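Local coordinates for Lin2960 protein (Listeria innocua, PDB 3OOP) that is of unknown function but belongs to the MarR family and probably binds DNA through a winged helix-turn-helix domain to regulate transcription, at residues 52-57 with 67-72; 73-76 with 80-83; 38-43 with 103-108. All blocks are in the same frame, centred on the assembly; numbering follows the deposited sequence. Where two conformers were deposited one is given.

Interaction 1 (52-57 with 67-72)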
loop_
_atom_site.group_PDB
_atom_site.type_symbol
_atom_site.label_atom_id
_atom_site.label_comp_id
_atom_site.label_asym_id
_atom_site.label_seq_id
_atom_site.Cartn_x
_atom_site.Cartn_y
_atom_site.Cartn_z
ATOM N N ILE A 52 26.930 15.441 -6.274
ATOM C CA ILE A 52 26.219 14.275 -6.789
ATOM C C ILE A 52 25.909 14.443 -8.275
ATOM O O ILE A 52 25.609 15.545 -8.728
ATOM C CB ILE A 52 24.915 13.982 -5.987
ATOM C CG1 ILE A 52 24.227 12.730 -6.540
ATOM C CG2 ILE A 52 23.980 15.219 -5.972
ATOM C CD1 ILE A 52 23.036 12.237 -5.748
ATOM N N SER A 53 25.974 13.350 -9.026
ATOM C CA SER A 53 25.698 13.429 -10.461
ATOM C C SER A 53 24.195 13.562 -10.746
ATOM O O SER A 53 23.354 13.119 -9.957
ATOM C CB SER A 53 26.288 12.218 -11.204
ATOM O OG SER A 53 25.558 11.043 -10.919
ATOM N N GLN A 54 23.867 14.164 -11.890
ATOM C CA GLN A 54 22.482 14.313 -12.317
ATOM C C GLN A 54 21.826 12.949 -12.519
ATOM O O GLN A 54 20.645 12.771 -12.217
ATOM C CB GLN A 54 22.407 15.167 -13.586
ATOM C CG GLN A 54 21.428 16.316 -13.491
ATOM C CD GLN A 54 21.704 17.416 -14.502
ATOM O OE1 GLN A 54 22.752 18.070 -14.473
ATOM N NE2 GLN A 54 20.754 17.637 -15.393
ATOM N N LYS A 55 22.605 11.977 -13.000
ATOM C CA LYS A 55 22.151 10.593 -13.071
ATOM C C LYS A 55 21.705 10.060 -11.698
ATOM O O LYS A 55 20.615 9.502 -11.573
ATOM C CB LYS A 55 23.237 9.694 -13.675
ATOM C CG LYS A 55 22.860 8.224 -13.684
ATOM C CD LYS A 55 24.082 7.328 -13.761
ATOM C CE LYS A 55 23.806 5.993 -13.075
ATOM N NZ LYS A 55 22.963 5.055 -13.880
ATOM N N GLU A 56 22.544 10.239 -10.672
ATOM C CA GLU A 56 22.228 9.735 -9.335
ATOM C C GLU A 56 21.071 10.462 -8.644
ATOM O O GLU A 56 20.387 9.868 -7.816
ATOM C CB GLU A 56 23.474 9.721 -8.437
ATOM C CG GLU A 56 24.509 8.635 -8.788
ATOM C CD GLU A 56 24.009 7.209 -8.573
ATOM O OE1 GLU A 56 23.158 6.988 -7.677
ATOM O OE2 GLU A 56 24.478 6.296 -9.298
ATOM N N ILE A 57 20.851 11.734 -8.973
ATOM C CA ILE A 57 19.696 12.450 -8.418
ATOM C C ILE A 57 18.372 11.880 -8.921
ATOM O O ILE A 57 17.410 11.769 -8.155
ATOM C CB ILE A 57 19.768 13.988 -8.638
ATOM C CG1 ILE A 57 20.655 14.616 -7.575
ATOM C CG2 ILE A 57 18.380 14.636 -8.525
ATOM C CD1 ILE A 57 20.099 14.473 -6.134
ATOM N N THR A 67 12.949 15.257 -16.533
ATOM C CA THR A 67 12.373 15.951 -15.380
ATOM C C THR A 67 13.472 16.533 -14.493
ATOM O O THR A 67 13.397 17.697 -14.096
ATOM C CB THR A 67 11.470 15.005 -14.557
ATOM O OG1 THR A 67 10.379 14.566 -15.376
ATOM C CG2 THR A 67 10.921 15.686 -13.305
ATOM N N VAL A 68 14.484 15.718 -14.196
ATOM C CA VAL A 68 15.605 16.165 -13.367
ATOM C C VAL A 68 16.366 17.275 -14.083
ATOM O O VAL A 68 16.669 18.301 -13.473
ATOM C CB VAL A 68 16.524 14.994 -12.938
ATOM C CG1 VAL A 68 17.832 15.513 -12.340
ATOM C CG2 VAL A 68 15.808 14.124 -11.921
ATOM N N ASN A 69 16.622 17.103 -15.382
ATOM C CA ASN A 69 17.287 18.131 -16.174
ATOM C C ASN A 69 16.553 19.474 -16.080
ATOM O O ASN A 69 17.176 20.517 -15.895
ATOM C CB ASN A 69 17.437 17.680 -17.632
ATOM C CG ASN A 69 18.310 16.438 -17.778
ATOM O OD1 ASN A 69 18.963 16.002 -16.824
ATOM N ND2 ASN A 69 18.323 15.862 -18.977
ATOM N N ARG A 70 15.225 19.427 -16.184
ATOM C CA ARG A 70 14.382 20.628 -16.102
ATOM C C ARG A 70 14.495 21.305 -14.736
ATOM O O ARG A 70 14.681 22.524 -14.654
ATOM C CB ARG A 70 12.916 20.276 -16.382
ATOM C CG ARG A 70 11.921 21.414 -16.101
ATOM C CD ARG A 70 10.487 21.069 -16.531
ATOM N NE ARG A 70 9.905 19.928 -15.812
ATOM C CZ ARG A 70 9.380 19.978 -14.591
ATOM N NH1 ARG A 70 9.381 21.107 -13.886
ATOM N NH2 ARG A 70 8.879 18.875 -14.053
ATOM N N ILE A 71 14.357 20.515 -13.675
ATOM C CA ILE A 71 14.393 21.049 -12.305
ATOM C C ILE A 71 15.784 21.592 -11.956
ATOM O O ILE A 71 15.900 22.673 -11.373
ATOM C CB ILE A 71 13.917 20.017 -11.245
ATOM C CG1 ILE A 71 12.444 19.641 -11.480
ATOM C CG2 ILE A 71 14.086 20.578 -9.835
ATOM C CD1 ILE A 71 11.983 18.372 -10.765
ATOM N N VAL A 72 16.828 20.849 -12.327
ATOM C CA VAL A 72 18.210 21.316 -12.151
ATOM C C VAL A 72 18.421 22.674 -12.832
ATOM O O VAL A 72 19.030 23.577 -12.258
ATOM C CB VAL A 72 19.238 20.259 -12.617
ATOM C CG1 VAL A 72 20.643 20.847 -12.722
ATOM C CG2 VAL A 72 19.235 19.096 -11.646
#

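Interaction 2 (73-76 with 80-83)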
loop_
_atom_site.group_PDB
_atom_site.type_symbol
_atom_site.label_atom_id
_atom_site.label_comp_id
_atom_site.label_asym_id
_atom_site.label_seq_id
_atom_site.Cartn_x
_atom_site.Cartn_y
_atom_site.Cartn_z
ATOM N N ASP A 73 17.898 22.829 -14.045
ATOM C CA ASP A 73 17.974 24.133 -14.704
ATOM C C ASP A 73 17.311 25.272 -13.904
ATOM O O ASP A 73 17.877 26.356 -13.805
ATOM C CB ASP A 73 17.472 24.050 -16.150
ATOM C CG ASP A 73 18.414 23.242 -17.046
ATOM O OD1 ASP A 73 19.614 23.104 -16.699
ATOM O OD2 ASP A 73 17.958 22.735 -18.103
ATOM N N VAL A 74 16.147 25.023 -13.305
ATOM C CA VAL A 74 15.492 26.045 -12.471
ATOM C C VAL A 74 16.342 26.361 -11.236
ATOM O O VAL A 74 16.504 27.527 -10.875
ATOM C CB VAL A 74 14.060 25.640 -12.033
ATOM C CG1 VAL A 74 13.474 26.688 -11.081
ATOM C CG2 VAL A 74 13.148 25.458 -13.263
ATOM N N LEU A 75 16.896 25.327 -10.611
ATOM C CA LEU A 75 17.704 25.518 -9.396
ATOM C C LEU A 75 19.020 26.255 -9.664
ATOM O O LEU A 75 19.489 27.024 -8.826
ATOM C CB LEU A 75 17.954 24.186 -8.683
ATOM C CG LEU A 75 16.734 23.451 -8.114
ATOM C CD1 LEU A 75 17.169 22.097 -7.540
ATOM C CD2 LEU A 75 16.020 24.283 -7.054
ATOM N N LEU A 76 19.601 26.026 -10.838
ATOM C CA LEU A 76 20.756 26.791 -11.293
ATOM C C LEU A 76 20.396 28.263 -11.505
ATOM O O LEU A 76 21.133 29.152 -11.056
ATOM C CB LEU A 76 21.346 26.182 -12.572
ATOM C CG LEU A 76 22.176 24.903 -12.400
ATOM C CD1 LEU A 76 22.409 24.249 -13.741
ATOM C CD2 LEU A 76 23.507 25.168 -11.683
ATOM N N LEU A 80 20.782 28.331 -6.488
ATOM C CA LEU A 80 20.729 27.492 -5.284
ATOM C C LEU A 80 21.724 26.343 -5.383
ATOM O O LEU A 80 22.132 25.768 -4.374
ATOM C CB LEU A 80 19.301 26.962 -5.052
ATOM C CG LEU A 80 18.241 28.062 -4.860
ATOM C CD1 LEU A 80 16.810 27.497 -4.819
ATOM C CD2 LEU A 80 18.548 28.897 -3.623
ATOM N N ILE A 81 22.116 26.012 -6.604
ATOM C CA ILE A 81 23.074 24.929 -6.821
ATOM C C ILE A 81 24.114 25.359 -7.852
ATOM O O ILE A 81 23.933 26.360 -8.557
ATOM C CB ILE A 81 22.384 23.602 -7.265
ATOM C CG1 ILE A 81 21.709 23.767 -8.639
ATOM C CG2 ILE A 81 21.394 23.115 -6.176
ATOM C CD1 ILE A 81 21.186 22.442 -9.252
ATOM N N VAL A 82 25.199 24.602 -7.923
ATOM C CA VAL A 82 26.234 24.839 -8.910
ATOM C C VAL A 82 26.527 23.509 -9.601
ATOM O O VAL A 82 26.445 22.444 -8.974
ATOM C CB VAL A 82 27.484 25.509 -8.260
ATOM C CG1 VAL A 82 28.191 24.564 -7.296
ATOM C CG2 VAL A 82 28.439 26.047 -9.311
ATOM N N ARG A 83 26.812 23.572 -10.899
ATOM C CA ARG A 83 27.118 22.385 -11.689
ATOM C C ARG A 83 28.557 22.499 -12.179
ATOM O O ARG A 83 28.884 23.415 -12.931
ATOM C CB ARG A 83 26.136 22.255 -12.862
ATOM C CG ARG A 83 26.341 21.010 -13.733
ATOM C CD ARG A 83 25.073 20.632 -14.513
ATOM N NE ARG A 83 24.618 21.707 -15.400
ATOM C CZ ARG A 83 23.418 21.753 -15.979
ATOM N NH1 ARG A 83 22.525 20.792 -15.768
ATOM N NH2 ARG A 83 23.104 22.773 -16.770
#

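Interaction 3 (38-43 with 103-108)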
loop_
_atom_site.group_PDB
_atom_site.type_symbol
_atom_site.label_atom_id
_atom_site.label_comp_id
_atom_site.label_asym_id
_atom_site.label_seq_id
_atom_site.Cartn_x
_atom_site.Cartn_y
_atom_site.Cartn_z
ATOM N N GLU A 38 8.562 19.802 -6.008
ATOM C CA GLU A 38 9.455 19.036 -6.885
ATOM C C GLU A 38 10.890 19.583 -6.855
ATOM O O GLU A 38 11.858 18.827 -6.946
ATOM C CB GLU A 38 8.905 18.950 -8.323
ATOM C CG GLU A 38 8.942 20.263 -9.108
ATOM C CD GLU A 38 8.561 20.112 -10.580
ATOM O OE1 GLU A 38 8.442 21.158 -11.252
ATOM O OE2 GLU A 38 8.375 18.972 -11.063
ATOM N N GLN A 39 11.012 20.905 -6.713
ATOM C CA GLN A 39 12.316 21.546 -6.566
ATOM C C GLN A 39 12.928 21.139 -5.235
ATOM O O GLN A 39 14.138 20.944 -5.138
ATOM C CB GLN A 39 12.182 23.068 -6.665
ATOM C CG GLN A 39 11.909 23.562 -8.078
ATOM C CD GLN A 39 11.366 24.979 -8.109
ATOM O OE1 GLN A 39 11.385 25.693 -7.102
ATOM N NE2 GLN A 39 10.872 25.394 -9.268
ATOM N N TRP A 40 12.089 21.016 -4.215
ATOM C CA TRP A 40 12.552 20.602 -2.896
ATOM C C TRP A 40 13.082 19.176 -2.928
ATOM O O TRP A 40 14.135 18.899 -2.362
ATOM C CB TRP A 40 11.441 20.750 -1.867
ATOM C CG TRP A 40 11.720 20.117 -0.531
ATOM C CD1 TRP A 40 10.982 19.148 0.073
ATOM C CD2 TRP A 40 12.799 20.418 0.367
ATOM N NE1 TRP A 40 11.519 18.827 1.295
ATOM C CE2 TRP A 40 12.643 19.581 1.498
ATOM C CE3 TRP A 40 13.888 21.298 0.320
ATOM C CZ2 TRP A 40 13.529 19.607 2.585
ATOM C CZ3 TRP A 40 14.776 21.319 1.405
ATOM C CH2 TRP A 40 14.585 20.475 2.520
ATOM N N SER A 41 12.373 18.283 -3.612
ATOM C CA SER A 41 12.828 16.894 -3.731
ATOM C C SER A 41 14.253 16.835 -4.257
ATOM O O SER A 41 15.099 16.114 -3.711
ATOM C CB SER A 41 11.913 16.084 -4.648
ATOM O OG SER A 41 10.617 16.008 -4.084
ATOM N N VAL A 42 14.514 17.597 -5.313
ATOM C CA VAL A 42 15.832 17.604 -5.932
ATOM C C VAL A 42 16.863 18.281 -5.019
ATOM O O VAL A 42 17.941 17.734 -4.797
ATOM C CB VAL A 42 15.802 18.207 -7.356
ATOM C CG1 VAL A 42 17.206 18.360 -7.897
ATOM C CG2 VAL A 42 14.990 17.301 -8.285
ATOM N N LEU A 43 16.519 19.449 -4.476
ATOM C CA LEU A 43 17.403 20.170 -3.547
ATOM C C LEU A 43 17.819 19.330 -2.347
ATOM O O LEU A 43 19.008 19.277 -2.011
ATOM C CB LEU A 43 16.725 21.438 -3.027
ATOM C CG LEU A 43 17.014 22.808 -3.602
ATOM C CD1 LEU A 43 16.270 23.841 -2.753
ATOM C CD2 LEU A 43 18.520 23.131 -3.647
ATOM N N LYS A 103 21.601 27.798 2.776
ATOM C CA LYS A 103 20.739 28.612 3.637
ATOM C C LYS A 103 19.267 28.200 3.475
ATOM O O LYS A 103 18.571 27.929 4.456
ATOM C CB LYS A 103 20.925 30.103 3.317
ATOM C CG LYS A 103 20.003 31.052 4.093
ATOM C CD LYS A 103 20.188 32.523 3.695
ATOM C CE LYS A 103 19.433 32.851 2.418
ATOM N NZ LYS A 103 19.074 34.296 2.339
ATOM N N GLU A 104 18.800 28.156 2.233
ATOM C CA GLU A 104 17.399 27.846 1.978
ATOM C C GLU A 104 17.037 26.407 2.342
ATOM O O GLU A 104 15.971 26.167 2.917
ATOM C CB GLU A 104 17.008 28.211 0.531
ATOM C CG GLU A 104 17.026 29.736 0.324
ATOM C CD GLU A 104 16.093 30.246 -0.778
ATOM O OE1 GLU A 104 15.343 29.448 -1.383
ATOM O OE2 GLU A 104 16.103 31.477 -1.026
ATOM N N THR A 105 17.926 25.457 2.059
ATOM C CA THR A 105 17.668 24.056 2.395
ATOM C C THR A 105 17.599 23.873 3.915
ATOM O O THR A 105 16.761 23.131 4.415
ATOM C CB THR A 105 18.705 23.120 1.742
ATOM O OG1 THR A 105 18.725 23.357 0.327
ATOM C CG2 THR A 105 18.372 21.651 1.996
ATOM N N THR A 106 18.480 24.566 4.643
ATOM C CA THR A 106 18.464 24.508 6.112
ATOM C C THR A 106 17.123 25.030 6.649
ATOM O O THR A 106 16.489 24.393 7.494
ATOM C CB THR A 106 19.665 25.262 6.726
ATOM O OG1 THR A 106 20.860 24.547 6.404
ATOM C CG2 THR A 106 19.549 25.380 8.249
ATOM N N GLU A 107 16.682 26.168 6.123
ATOM C CA GLU A 107 15.419 26.778 6.520
ATOM C C GLU A 107 14.243 25.827 6.247
ATOM O O GLU A 107 13.414 25.594 7.134
ATOM C CB GLU A 107 15.248 28.120 5.789
ATOM C CG GLU A 107 14.083 28.999 6.261
ATOM C CD GLU A 107 13.999 30.336 5.523
ATOM O OE1 GLU A 107 13.021 31.080 5.761
ATOM O OE2 GLU A 107 14.903 30.647 4.707
ATOM N N LEU A 108 14.197 25.261 5.038
ATOM C CA LEU A 108 13.134 24.323 4.657
ATOM C C LEU A 108 13.176 23.044 5.483
ATOM O O LEU A 108 12.126 22.582 5.960
ATOM C CB LEU A 108 13.201 23.999 3.159
ATOM C CG LEU A 108 13.002 25.172 2.202
ATOM C CD1 LEU A 108 13.409 24.791 0.772
ATOM C CD2 LEU A 108 11.558 25.664 2.239
#

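Interaction 1 (52-57 with 67-72)
Gln54 reaches from the first turn of helix 54-61 toward helix 65-77 and passes over Val68 to end beside Asn69 and Val72. Its first torsion is unusual (chi1 -129°, not a staggered value), but beyond CG the chain runs out extended, which carries the amide to the neighbouring helix. Gln54 and Val68 lie alongside each other, pointing opposite ways, with Gln54 CG 3.9 Å from Val68 CG1. Val72 points back at the Gln54 chain: its CG2 lies 4.0 Å from Gln54 CG, and its CG1 3.9 Å from Gln54 OE1, which also accepts a hydrogen bond from Arg83 NH1.

The polar part depends on the turn of two amides. The Gln54 and Asn69 planes stand 84° apart, and Gln54 NE2 gives a hydrogen bond of 2.8 Å to Asn69 OD1. The bond is short but bent, 132° at the hydrogen, and the donor sits well above the carbonyl plane. Asn69 was modelled in two conformers, and the bond belongs to the one described here, so its permanence is doubtful. One turn further along, Ile57 crosses Val68 at about a right angle, CG2 to CG1 at 4.0 Å; the rest of Ile57 leads away, toward Val42 and Ile46 of helix 37-49. Ser53 caps helix 54-61, its OG accepting from Glu56 N at 3.1 Å.

These two helices follow one another as in the helix-turn-helix of MarR proteins, where the second is generally the DNA-recognition helix. The chemistry is mostly aliphatic contact round an amide gripped at both oxygen and nitrogen, the Asn69 bond being bent and conformer-dependent.

Interaction 2 (73-76 with 80-83)
Leu75 O accepts a hydrogen bond from Leu80 N at 3.0 Å, with an angle of 166° at the hydrogen. This straight bond joins residues five apart in the chain and ties the last turns of helix 65-77 to the start of the chain that leaves it.

The side chains then close the angle between helix and strand. Leu75 CB meets Ile81 CD1 at 3.7 Å, while at the end of the same leucine CD2 touches Leu80 CD1 at 4.0 Å, the two leucines crossing at about a right angle. Leu76 crosses Ile81 in the same manner, with its CD2 3.8 Å from Ile81 CG1. The other methyl of Leu76, CD1, covers one face of the Arg83 guanidinium, offset toward its rim and 3.4 Å from NH2.

Arg83 reaches back to the helix with CG anti to its backbone N (chi1 -178°) and a bend at chi3. Its NH2 forms a long salt bridge of 3.5 Å with Asp73 OD1, carboxylate and guanidinium planes being almost perpendicular. At this length the Asp73 pair is probably a mainly electrostatic pull; NH1 has the stronger partner, Gln54 OE1.

A helix that turns sharply into a strand of an antiparallel sheet, with Val82 paired by backbone bonds to Ser96, is the entry to the wing of a MarR-type winged helix-turn-helix domain.

Interaction 3 (38-43 with 103-108)
Trp40 lays its indole against Leu108 and Thr105, and the contact can be traced outward along that one side chain. From CB the ring system leaves with CG anti to the backbone N (chi1 169°), a setting that sends the six-membered ring toward helix 99-119. The inner part of the side chain touches neither Thr105 nor Leu108; contact begins at the benzo ring. There CE3 meets Leu108 CD1 at 3.6 Å. The next atom, CZ3, lies between two residues one turn apart: it is 3.6 Å from Leu108 CB and 3.7 Å from Thr105 CG2. At CH2 the nearest neighbour is again Leu108 CB, at 3.8 Å.

Leu108 therefore sits over the indole face, its side chain running counter to the tryptophan's. Its CB stands 4.0 Å from the centroid of the Trp40 six-membered ring and 27° off the ring normal, a CH-pi contact. Thr105 CG2 approaches obliquely instead, and Leu43 adds a looser contact, its CD1 4.0 Å from Thr105 OG1. Thr105 was modelled in two conformers; in the one described its methyl is turned to the indole, while its hydroxyl bonds to Gly101 O within its own helix.

The two helical segments cross at -108° with their axes 11.3 Å apart, a wide separation bridged by the large ring. Ile30 also touches Trp40, and Tyr33 touches Leu108, so the residues ahead of helix 37-49 share in the packing. The contact joins the first helix of the presumed DNA-binding domain to the long helix 99-119 that follows the wing. All four touching residues are buried; the attraction is probably mainly dispersion and CH-pi, with the threonine hydroxyl, in that conformer, satisfied by its own helix.

Interactions 1 and 2 share helix 65-77: its earlier part packs on helix 54-61, its later part on strand 81-84. They meet where Val72 CG1 packs on Ile81 CD1, beside the Gln54 and Arg83 pair. Interaction 3 lies about 12 Å from interaction 2 and 14 Å from interaction 1, centre to centre, and joins helix 37-49 to helix 99-119; both others are nested within the chain it encloses. Interactions 1 and 3 are both buried; 3 is almost entirely apolar, while 1 adds an amide pair at its margin. Interaction 2 is partly buried, running from leucines to an exposed arginine. Helix 37-49 unites all three: Val42 packs on Ile71 and Leu75, and Leu43 on Ile81.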